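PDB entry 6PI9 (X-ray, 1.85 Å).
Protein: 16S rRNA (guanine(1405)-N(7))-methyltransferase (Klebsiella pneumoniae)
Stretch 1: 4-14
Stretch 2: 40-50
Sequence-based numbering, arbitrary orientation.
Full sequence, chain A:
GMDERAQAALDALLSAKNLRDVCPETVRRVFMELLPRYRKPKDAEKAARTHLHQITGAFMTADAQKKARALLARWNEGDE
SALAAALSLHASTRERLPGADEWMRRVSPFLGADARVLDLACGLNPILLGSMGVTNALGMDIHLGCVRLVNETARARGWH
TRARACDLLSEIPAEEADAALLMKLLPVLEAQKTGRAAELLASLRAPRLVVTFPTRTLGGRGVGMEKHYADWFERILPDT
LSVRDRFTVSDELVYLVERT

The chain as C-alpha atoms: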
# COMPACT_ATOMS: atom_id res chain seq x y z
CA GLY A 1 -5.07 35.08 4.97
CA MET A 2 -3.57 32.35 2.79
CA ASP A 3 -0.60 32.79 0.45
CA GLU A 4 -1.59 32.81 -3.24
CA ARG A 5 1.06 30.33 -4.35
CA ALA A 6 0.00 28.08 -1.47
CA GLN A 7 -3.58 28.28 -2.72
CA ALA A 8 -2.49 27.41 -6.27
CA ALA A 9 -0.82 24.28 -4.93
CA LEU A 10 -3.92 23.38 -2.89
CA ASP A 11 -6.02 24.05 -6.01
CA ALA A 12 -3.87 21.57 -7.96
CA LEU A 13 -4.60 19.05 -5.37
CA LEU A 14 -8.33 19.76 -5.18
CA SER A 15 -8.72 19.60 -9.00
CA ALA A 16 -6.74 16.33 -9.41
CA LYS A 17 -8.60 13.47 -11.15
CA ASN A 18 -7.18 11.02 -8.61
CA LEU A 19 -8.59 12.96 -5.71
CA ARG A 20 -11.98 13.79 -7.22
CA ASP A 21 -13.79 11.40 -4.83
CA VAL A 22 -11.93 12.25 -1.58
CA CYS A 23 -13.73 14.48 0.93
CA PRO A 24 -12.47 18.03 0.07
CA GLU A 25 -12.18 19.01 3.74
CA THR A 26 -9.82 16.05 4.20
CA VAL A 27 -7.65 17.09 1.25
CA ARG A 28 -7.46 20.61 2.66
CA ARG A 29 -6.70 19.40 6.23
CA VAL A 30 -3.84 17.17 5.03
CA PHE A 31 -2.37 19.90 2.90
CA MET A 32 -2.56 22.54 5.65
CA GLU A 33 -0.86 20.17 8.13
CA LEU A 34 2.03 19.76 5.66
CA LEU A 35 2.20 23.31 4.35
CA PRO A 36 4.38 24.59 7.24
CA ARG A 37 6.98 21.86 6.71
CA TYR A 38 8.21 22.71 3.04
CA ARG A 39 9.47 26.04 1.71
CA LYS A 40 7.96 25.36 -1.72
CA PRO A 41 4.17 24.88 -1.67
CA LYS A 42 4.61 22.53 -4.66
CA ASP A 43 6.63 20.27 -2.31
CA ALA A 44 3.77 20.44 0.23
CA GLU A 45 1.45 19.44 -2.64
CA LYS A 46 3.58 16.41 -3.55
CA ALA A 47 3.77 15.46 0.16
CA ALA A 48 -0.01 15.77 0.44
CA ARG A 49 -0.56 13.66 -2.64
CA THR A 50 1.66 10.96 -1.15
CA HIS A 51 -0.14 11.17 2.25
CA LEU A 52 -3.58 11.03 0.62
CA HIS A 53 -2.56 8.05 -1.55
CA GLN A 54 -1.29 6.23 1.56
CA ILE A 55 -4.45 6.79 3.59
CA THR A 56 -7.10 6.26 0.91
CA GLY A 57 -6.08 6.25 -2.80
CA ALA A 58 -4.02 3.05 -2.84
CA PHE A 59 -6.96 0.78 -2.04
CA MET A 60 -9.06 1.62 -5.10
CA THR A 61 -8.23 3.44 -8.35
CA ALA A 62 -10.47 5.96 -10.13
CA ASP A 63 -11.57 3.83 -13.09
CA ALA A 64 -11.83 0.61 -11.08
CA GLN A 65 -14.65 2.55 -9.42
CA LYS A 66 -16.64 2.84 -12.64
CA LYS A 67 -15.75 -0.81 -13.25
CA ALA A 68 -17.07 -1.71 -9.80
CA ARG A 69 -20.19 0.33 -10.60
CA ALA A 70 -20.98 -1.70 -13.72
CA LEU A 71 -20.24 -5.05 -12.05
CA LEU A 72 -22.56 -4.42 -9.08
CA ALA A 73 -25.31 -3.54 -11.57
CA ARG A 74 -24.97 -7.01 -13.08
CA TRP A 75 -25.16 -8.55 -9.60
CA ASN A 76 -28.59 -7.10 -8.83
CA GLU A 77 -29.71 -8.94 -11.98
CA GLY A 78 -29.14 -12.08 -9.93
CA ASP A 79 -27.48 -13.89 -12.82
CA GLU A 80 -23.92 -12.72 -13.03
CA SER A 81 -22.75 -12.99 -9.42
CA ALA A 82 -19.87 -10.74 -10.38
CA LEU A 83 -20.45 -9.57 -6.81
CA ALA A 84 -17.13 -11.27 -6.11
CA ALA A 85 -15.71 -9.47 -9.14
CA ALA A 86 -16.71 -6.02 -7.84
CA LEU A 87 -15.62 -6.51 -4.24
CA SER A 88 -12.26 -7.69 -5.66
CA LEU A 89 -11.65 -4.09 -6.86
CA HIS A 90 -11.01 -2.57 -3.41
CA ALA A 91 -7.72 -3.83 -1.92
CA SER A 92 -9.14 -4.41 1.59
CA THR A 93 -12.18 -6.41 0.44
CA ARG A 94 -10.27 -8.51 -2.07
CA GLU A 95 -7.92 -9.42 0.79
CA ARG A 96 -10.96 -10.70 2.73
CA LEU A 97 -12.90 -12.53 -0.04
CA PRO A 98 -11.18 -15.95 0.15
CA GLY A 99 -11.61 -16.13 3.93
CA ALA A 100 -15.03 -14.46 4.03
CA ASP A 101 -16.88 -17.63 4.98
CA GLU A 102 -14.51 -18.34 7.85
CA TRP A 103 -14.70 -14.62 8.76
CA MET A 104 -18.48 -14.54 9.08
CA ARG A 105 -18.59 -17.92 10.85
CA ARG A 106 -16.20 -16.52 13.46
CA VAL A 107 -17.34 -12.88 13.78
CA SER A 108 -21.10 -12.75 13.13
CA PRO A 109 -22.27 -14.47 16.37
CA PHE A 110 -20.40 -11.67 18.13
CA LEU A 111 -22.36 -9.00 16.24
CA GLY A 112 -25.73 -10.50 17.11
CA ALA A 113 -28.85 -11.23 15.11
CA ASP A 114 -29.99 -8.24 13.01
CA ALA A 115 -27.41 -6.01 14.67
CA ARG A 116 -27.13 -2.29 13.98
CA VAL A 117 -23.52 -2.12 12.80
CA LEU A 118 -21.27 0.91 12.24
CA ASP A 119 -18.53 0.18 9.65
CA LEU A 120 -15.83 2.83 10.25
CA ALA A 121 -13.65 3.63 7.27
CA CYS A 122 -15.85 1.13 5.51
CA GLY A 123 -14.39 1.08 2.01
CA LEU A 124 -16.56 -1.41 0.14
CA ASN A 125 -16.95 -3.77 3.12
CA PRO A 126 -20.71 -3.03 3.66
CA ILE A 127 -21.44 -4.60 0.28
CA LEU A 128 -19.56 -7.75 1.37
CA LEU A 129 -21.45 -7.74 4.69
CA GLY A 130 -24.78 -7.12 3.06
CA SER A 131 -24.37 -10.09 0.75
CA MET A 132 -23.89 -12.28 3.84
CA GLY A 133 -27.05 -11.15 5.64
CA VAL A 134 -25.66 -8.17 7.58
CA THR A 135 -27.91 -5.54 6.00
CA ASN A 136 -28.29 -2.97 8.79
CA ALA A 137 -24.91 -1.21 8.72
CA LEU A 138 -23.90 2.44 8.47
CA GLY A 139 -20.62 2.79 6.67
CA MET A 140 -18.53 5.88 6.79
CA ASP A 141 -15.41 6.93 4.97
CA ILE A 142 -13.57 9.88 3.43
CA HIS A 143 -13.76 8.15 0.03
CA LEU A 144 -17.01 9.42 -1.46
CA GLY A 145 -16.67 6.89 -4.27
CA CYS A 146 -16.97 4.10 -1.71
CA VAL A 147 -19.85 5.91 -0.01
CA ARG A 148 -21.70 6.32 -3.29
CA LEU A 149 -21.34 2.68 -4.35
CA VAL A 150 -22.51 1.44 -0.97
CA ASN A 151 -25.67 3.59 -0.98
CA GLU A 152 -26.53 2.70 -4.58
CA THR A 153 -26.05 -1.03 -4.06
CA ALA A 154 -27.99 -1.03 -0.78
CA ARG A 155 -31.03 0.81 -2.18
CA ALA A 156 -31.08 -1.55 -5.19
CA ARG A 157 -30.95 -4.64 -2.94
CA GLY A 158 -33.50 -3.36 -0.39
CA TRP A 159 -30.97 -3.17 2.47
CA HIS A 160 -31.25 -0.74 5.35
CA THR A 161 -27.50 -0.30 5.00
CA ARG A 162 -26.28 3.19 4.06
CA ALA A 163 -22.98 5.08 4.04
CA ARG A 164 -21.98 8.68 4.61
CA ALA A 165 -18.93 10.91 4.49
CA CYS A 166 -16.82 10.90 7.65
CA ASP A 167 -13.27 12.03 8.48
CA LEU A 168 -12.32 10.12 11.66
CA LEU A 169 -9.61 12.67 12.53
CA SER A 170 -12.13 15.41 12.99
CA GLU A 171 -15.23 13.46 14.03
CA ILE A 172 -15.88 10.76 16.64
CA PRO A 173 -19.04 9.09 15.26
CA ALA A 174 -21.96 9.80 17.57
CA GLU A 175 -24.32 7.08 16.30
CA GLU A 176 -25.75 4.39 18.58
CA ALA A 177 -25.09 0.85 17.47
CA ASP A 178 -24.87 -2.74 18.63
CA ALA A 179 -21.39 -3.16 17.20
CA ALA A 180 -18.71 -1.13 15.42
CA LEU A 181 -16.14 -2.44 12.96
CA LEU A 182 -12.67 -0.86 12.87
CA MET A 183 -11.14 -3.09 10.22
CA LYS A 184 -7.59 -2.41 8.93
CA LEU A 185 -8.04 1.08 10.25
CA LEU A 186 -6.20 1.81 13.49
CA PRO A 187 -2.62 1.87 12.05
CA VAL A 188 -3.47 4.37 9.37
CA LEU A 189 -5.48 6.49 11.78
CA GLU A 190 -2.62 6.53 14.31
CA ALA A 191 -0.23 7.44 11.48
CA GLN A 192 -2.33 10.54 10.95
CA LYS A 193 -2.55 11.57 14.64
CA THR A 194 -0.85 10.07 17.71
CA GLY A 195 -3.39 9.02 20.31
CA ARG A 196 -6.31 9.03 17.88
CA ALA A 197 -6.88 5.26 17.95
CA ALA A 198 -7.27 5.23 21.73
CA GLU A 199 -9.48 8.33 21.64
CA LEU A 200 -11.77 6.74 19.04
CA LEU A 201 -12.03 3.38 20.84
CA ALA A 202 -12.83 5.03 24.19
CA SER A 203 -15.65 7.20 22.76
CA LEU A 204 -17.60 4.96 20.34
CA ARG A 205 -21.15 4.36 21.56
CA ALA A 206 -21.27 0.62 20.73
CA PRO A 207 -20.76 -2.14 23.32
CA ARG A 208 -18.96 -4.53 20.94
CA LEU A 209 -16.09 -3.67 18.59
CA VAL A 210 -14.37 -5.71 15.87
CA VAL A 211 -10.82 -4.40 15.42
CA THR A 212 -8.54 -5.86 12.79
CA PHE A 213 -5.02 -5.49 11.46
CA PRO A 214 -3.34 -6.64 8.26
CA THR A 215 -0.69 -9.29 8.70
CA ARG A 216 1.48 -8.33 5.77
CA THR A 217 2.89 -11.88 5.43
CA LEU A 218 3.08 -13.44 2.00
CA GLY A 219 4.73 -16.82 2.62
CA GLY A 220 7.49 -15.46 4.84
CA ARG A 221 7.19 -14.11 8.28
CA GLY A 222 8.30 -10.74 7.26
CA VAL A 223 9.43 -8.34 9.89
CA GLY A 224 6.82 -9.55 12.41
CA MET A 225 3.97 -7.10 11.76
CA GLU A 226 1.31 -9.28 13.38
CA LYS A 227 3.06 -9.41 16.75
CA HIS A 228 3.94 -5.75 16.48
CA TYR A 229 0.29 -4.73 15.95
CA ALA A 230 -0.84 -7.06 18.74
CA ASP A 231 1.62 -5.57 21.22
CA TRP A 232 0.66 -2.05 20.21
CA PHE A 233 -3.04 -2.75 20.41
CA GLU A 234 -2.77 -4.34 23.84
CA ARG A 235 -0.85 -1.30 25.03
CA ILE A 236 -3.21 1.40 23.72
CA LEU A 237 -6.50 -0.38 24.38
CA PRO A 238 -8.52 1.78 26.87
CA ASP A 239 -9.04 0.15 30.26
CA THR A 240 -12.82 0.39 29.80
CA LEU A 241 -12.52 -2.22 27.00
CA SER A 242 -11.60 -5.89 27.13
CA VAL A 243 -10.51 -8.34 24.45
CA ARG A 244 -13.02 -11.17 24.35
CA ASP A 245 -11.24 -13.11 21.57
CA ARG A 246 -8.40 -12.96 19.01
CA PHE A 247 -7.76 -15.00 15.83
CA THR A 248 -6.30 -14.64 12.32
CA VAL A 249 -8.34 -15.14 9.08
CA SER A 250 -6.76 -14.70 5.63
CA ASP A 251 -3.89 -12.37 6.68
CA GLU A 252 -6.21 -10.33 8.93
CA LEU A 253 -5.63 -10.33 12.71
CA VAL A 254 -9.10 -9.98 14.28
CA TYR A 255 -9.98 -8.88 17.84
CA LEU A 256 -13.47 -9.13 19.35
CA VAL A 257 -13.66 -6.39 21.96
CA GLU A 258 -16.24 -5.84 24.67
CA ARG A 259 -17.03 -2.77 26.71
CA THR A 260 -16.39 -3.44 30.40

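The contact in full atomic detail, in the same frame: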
# COMPACT_ATOMS: atom_id res chain seq x y z
N GLU A 4 -0.97 33.10 -1.94
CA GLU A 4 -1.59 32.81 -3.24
C GLU A 4 -0.95 31.60 -3.90
O GLU A 4 -1.65 30.75 -4.49
CB GLU A 4 -1.48 34.04 -4.15
CG GLU A 4 -2.27 35.20 -3.61
CD GLU A 4 -1.38 36.22 -2.91
OE1 GLU A 4 -1.38 37.41 -3.33
OE2 GLU A 4 -0.68 35.82 -1.95
N ARG A 5 0.37 31.50 -3.83
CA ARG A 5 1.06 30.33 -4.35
C ARG A 5 0.75 29.09 -3.52
O ARG A 5 0.72 27.99 -4.08
CB ARG A 5 2.57 30.55 -4.38
CG ARG A 5 2.97 31.87 -5.05
CD ARG A 5 4.41 32.23 -4.67
NE ARG A 5 5.38 31.22 -5.12
CZ ARG A 5 6.15 30.48 -4.31
NH1 ARG A 5 6.06 30.59 -2.98
NH2 ARG A 5 6.99 29.60 -4.84
N ALA A 6 0.52 29.22 -2.22
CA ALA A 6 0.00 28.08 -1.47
C ALA A 6 -1.38 27.67 -1.97
O ALA A 6 -1.71 26.48 -2.03
CB ALA A 6 -0.08 28.40 0.02
N GLN A 7 -2.23 28.66 -2.31
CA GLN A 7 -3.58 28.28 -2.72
C GLN A 7 -3.55 27.61 -4.09
O GLN A 7 -4.32 26.69 -4.35
CB GLN A 7 -4.51 29.50 -2.74
CG GLN A 7 -5.96 29.16 -3.05
CD GLN A 7 -6.66 28.33 -1.99
OE1 GLN A 7 -6.71 28.70 -0.81
NE2 GLN A 7 -7.27 27.21 -2.41
N ALA A 8 -2.63 28.05 -4.96
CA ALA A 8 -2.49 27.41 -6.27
C ALA A 8 -2.09 25.95 -6.11
O ALA A 8 -2.59 25.07 -6.82
CB ALA A 8 -1.46 28.15 -7.11
N ALA A 9 -1.19 25.67 -5.17
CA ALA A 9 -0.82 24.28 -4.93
C ALA A 9 -2.00 23.48 -4.37
O ALA A 9 -2.27 22.36 -4.82
CB ALA A 9 0.37 24.21 -3.97
N LEU A 10 -2.71 24.04 -3.38
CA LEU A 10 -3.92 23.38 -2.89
C LEU A 10 -4.92 23.18 -4.03
O LEU A 10 -5.53 22.11 -4.15
CB LEU A 10 -4.54 24.21 -1.77
CG LEU A 10 -5.84 23.69 -1.16
CD1 LEU A 10 -5.65 22.22 -0.79
CD2 LEU A 10 -6.23 24.50 0.03
N ASP A 11 -5.09 24.19 -4.88
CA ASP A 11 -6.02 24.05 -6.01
C ASP A 11 -5.62 22.90 -6.93
O ASP A 11 -6.48 22.19 -7.46
CB ASP A 11 -6.07 25.36 -6.81
CG ASP A 11 -6.79 26.45 -6.08
OD1 ASP A 11 -7.54 26.13 -5.12
OD2 ASP A 11 -6.64 27.63 -6.48
N ALA A 12 -4.31 22.70 -7.15
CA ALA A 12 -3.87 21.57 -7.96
C ALA A 12 -4.21 20.25 -7.31
O ALA A 12 -4.44 19.26 -8.01
CB ALA A 12 -2.35 21.61 -8.21
N LEU A 13 -4.24 20.23 -6.02
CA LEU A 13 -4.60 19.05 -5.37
C LEU A 13 -6.11 18.86 -5.48
O LEU A 13 -6.57 17.85 -5.88
CB LEU A 13 -4.20 19.24 -3.96
CG LEU A 13 -3.54 18.19 -3.14
CD1 LEU A 13 -2.55 17.34 -3.84
CD2 LEU A 13 -2.98 18.79 -1.91
N LEU A 14 -6.87 19.88 -5.20
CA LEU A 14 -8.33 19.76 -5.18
C LEU A 14 -8.91 19.46 -6.56
O LEU A 14 -10.01 18.89 -6.65
CB LEU A 14 -8.97 21.03 -4.63
CG LEU A 14 -8.76 21.25 -3.13
CD1 LEU A 14 -9.13 22.68 -2.70
CD2 LEU A 14 -9.62 20.16 -2.34
N LYS A 40 8.63 25.22 -0.44
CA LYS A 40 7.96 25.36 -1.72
C LYS A 40 6.57 24.76 -1.59
O LYS A 40 6.46 23.58 -1.26
CB LYS A 40 8.72 24.60 -2.78
CG LYS A 40 9.97 25.34 -3.33
CD LYS A 40 10.76 24.38 -4.21
CE LYS A 40 10.34 24.60 -5.68
NZ LYS A 40 10.86 25.84 -6.37
N PRO A 41 5.49 25.51 -1.82
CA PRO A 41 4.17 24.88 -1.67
C PRO A 41 3.98 23.71 -2.63
O PRO A 41 3.20 22.80 -2.33
CB PRO A 41 3.21 26.04 -1.94
CG PRO A 41 3.99 27.07 -2.75
CD PRO A 41 5.39 26.95 -2.17
N LYS A 42 4.68 23.69 -3.77
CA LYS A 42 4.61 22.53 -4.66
C LYS A 42 5.19 21.28 -4.01
O LYS A 42 4.78 20.16 -4.34
CB LYS A 42 5.32 22.81 -5.97
CG LYS A 42 4.45 23.51 -6.99
CD LYS A 42 5.25 23.82 -8.27
CE LYS A 42 4.31 24.35 -9.36
NZ LYS A 42 5.06 24.71 -10.64
N ASP A 43 6.16 21.43 -3.10
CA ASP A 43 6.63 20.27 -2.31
C ASP A 43 5.58 19.85 -1.27
O ASP A 43 5.36 18.65 -1.04
CB ASP A 43 7.94 20.62 -1.61
CG ASP A 43 9.12 20.53 -2.51
OD1 ASP A 43 8.97 20.02 -3.65
OD2 ASP A 43 10.21 20.99 -2.07
N ALA A 44 4.86 20.81 -0.67
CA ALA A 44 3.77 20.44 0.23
C ALA A 44 2.67 19.69 -0.53
O ALA A 44 2.05 18.76 0.02
CB ALA A 44 3.16 21.69 0.88
N GLU A 45 2.43 20.11 -1.78
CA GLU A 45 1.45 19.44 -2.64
C GLU A 45 1.87 17.99 -2.91
O GLU A 45 1.06 17.08 -2.83
CB GLU A 45 1.34 20.25 -3.96
CG GLU A 45 0.39 19.65 -5.03
CD GLU A 45 0.59 20.31 -6.40
OE1 GLU A 45 1.16 21.42 -6.47
OE2 GLU A 45 0.18 19.72 -7.43
N LYS A 46 3.12 17.78 -3.34
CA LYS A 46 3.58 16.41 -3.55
C LYS A 46 3.47 15.60 -2.25
O LYS A 46 3.04 14.44 -2.27
CB LYS A 46 5.03 16.40 -4.05
CG LYS A 46 5.25 17.10 -5.39
CD LYS A 46 6.77 17.30 -5.78
CE LYS A 46 6.85 18.13 -7.08
NZ LYS A 46 8.21 18.60 -7.49
N ALA A 47 3.87 16.20 -1.12
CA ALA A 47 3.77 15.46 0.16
C ALA A 47 2.32 15.13 0.47
O ALA A 47 2.01 14.06 1.02
CB ALA A 47 4.39 16.27 1.30
N ALA A 48 1.40 16.02 0.13
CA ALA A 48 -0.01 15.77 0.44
C ALA A 48 -0.55 14.69 -0.47
O ALA A 48 -1.36 13.85 -0.05
CB ALA A 48 -0.83 17.05 0.27
N ARG A 49 -0.15 14.72 -1.73
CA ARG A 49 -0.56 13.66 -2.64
C ARG A 49 -0.09 12.31 -2.12
O ARG A 49 -0.85 11.34 -2.08
CB ARG A 49 -0.02 13.96 -4.04
CG ARG A 49 -0.56 13.05 -5.08
CD ARG A 49 -0.52 13.70 -6.45
NE ARG A 49 0.55 14.67 -6.62
CZ ARG A 49 0.38 15.95 -6.96
NH1 ARG A 49 -0.85 16.43 -7.18
NH2 ARG A 49 1.45 16.75 -7.11
N THR A 50 1.17 12.23 -1.69
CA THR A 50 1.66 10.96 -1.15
C THR A 50 0.86 10.52 0.08
O THR A 50 0.42 9.36 0.17
CB THR A 50 3.14 11.07 -0.81
OG1 THR A 50 3.84 11.27 -2.03
CG2 THR A 50 3.61 9.74 -0.23

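This is a small helix-helix contact held by close packing alone, with no hydrogen bond or salt bridge passing between the two stretches and 424 Å² buried in total. Helix 4-14 and helix 41-50 run in roughly the same direction, their axes inclined at 27° and 8.7 Å apart at closest approach. Alanines on the first helix face the second; the nearest CA atoms are those of Ala 6 and Pro 41, 5.3 Å apart, and of Ala 9 and Lys 42, 5.7 Å apart.

Pro 41 opens the second helix, directly after Lys 40 at the N-cap position. In the first turn of a helix a proline costs no backbone hydrogen bond. Here it points toward the first helix and gives 85 Å², the largest area any residue here loses to the other stretch. Pro 41 CB lies 3.8 Å from Ala 6 CA and 3.9 Å from Ala 9 CB, while Pro 41 CG sits 3.6 Å from Arg 5 O. The same CG lies over one face of the Arg 5 guanidinium, and Arg 5 NH1 comes within 3.8 Å of Pro 41 CD, so the exposed arginine covers the ring with the flat of its charged group.

One helical turn on, Glu 45 (chi1 and chi2 both t) reaches across the alanines. Glu 45 OE1 is 3.8 Å from Ala 9 CA, and Glu 45 OE2 is 3.3 Å from Ala 12 CB; these are van der Waals contacts to alanine carbons, not hydrogen bonds. Glu 45 OE2 finds its partner within its own helix, where Arg 49 NH2 donates to Glu 45 OE2 at 3.2 Å in a salt bridge, with a weak second bond from Arg 49 NH1 to Glu 45 OE2 at 3.5 Å. The i to i+4 spacing brings the two residues onto neighbouring turns.

Leu 13 closes the contact. Its CA-to-CB bond points sideways, but the end of the side chain comes nearer, with chi1 at -137°, between wells. Leu 13 CD2 meets Ala 48 CB at 3.5 Å, the tightest apolar side-chain pair here, while Leu 13 CD1 lies 3.9 Å from both Glu 45 CG and Arg 49 NH1. The leucine thus packs against the aliphatic part of the glutamate and the arginine's end as well as a methyl.

The rule to read is economical: alanines present a low surface, Pro 41, Glu 45 and Leu 13 supply most of the contact around it, and the salt bridge stays within one helix.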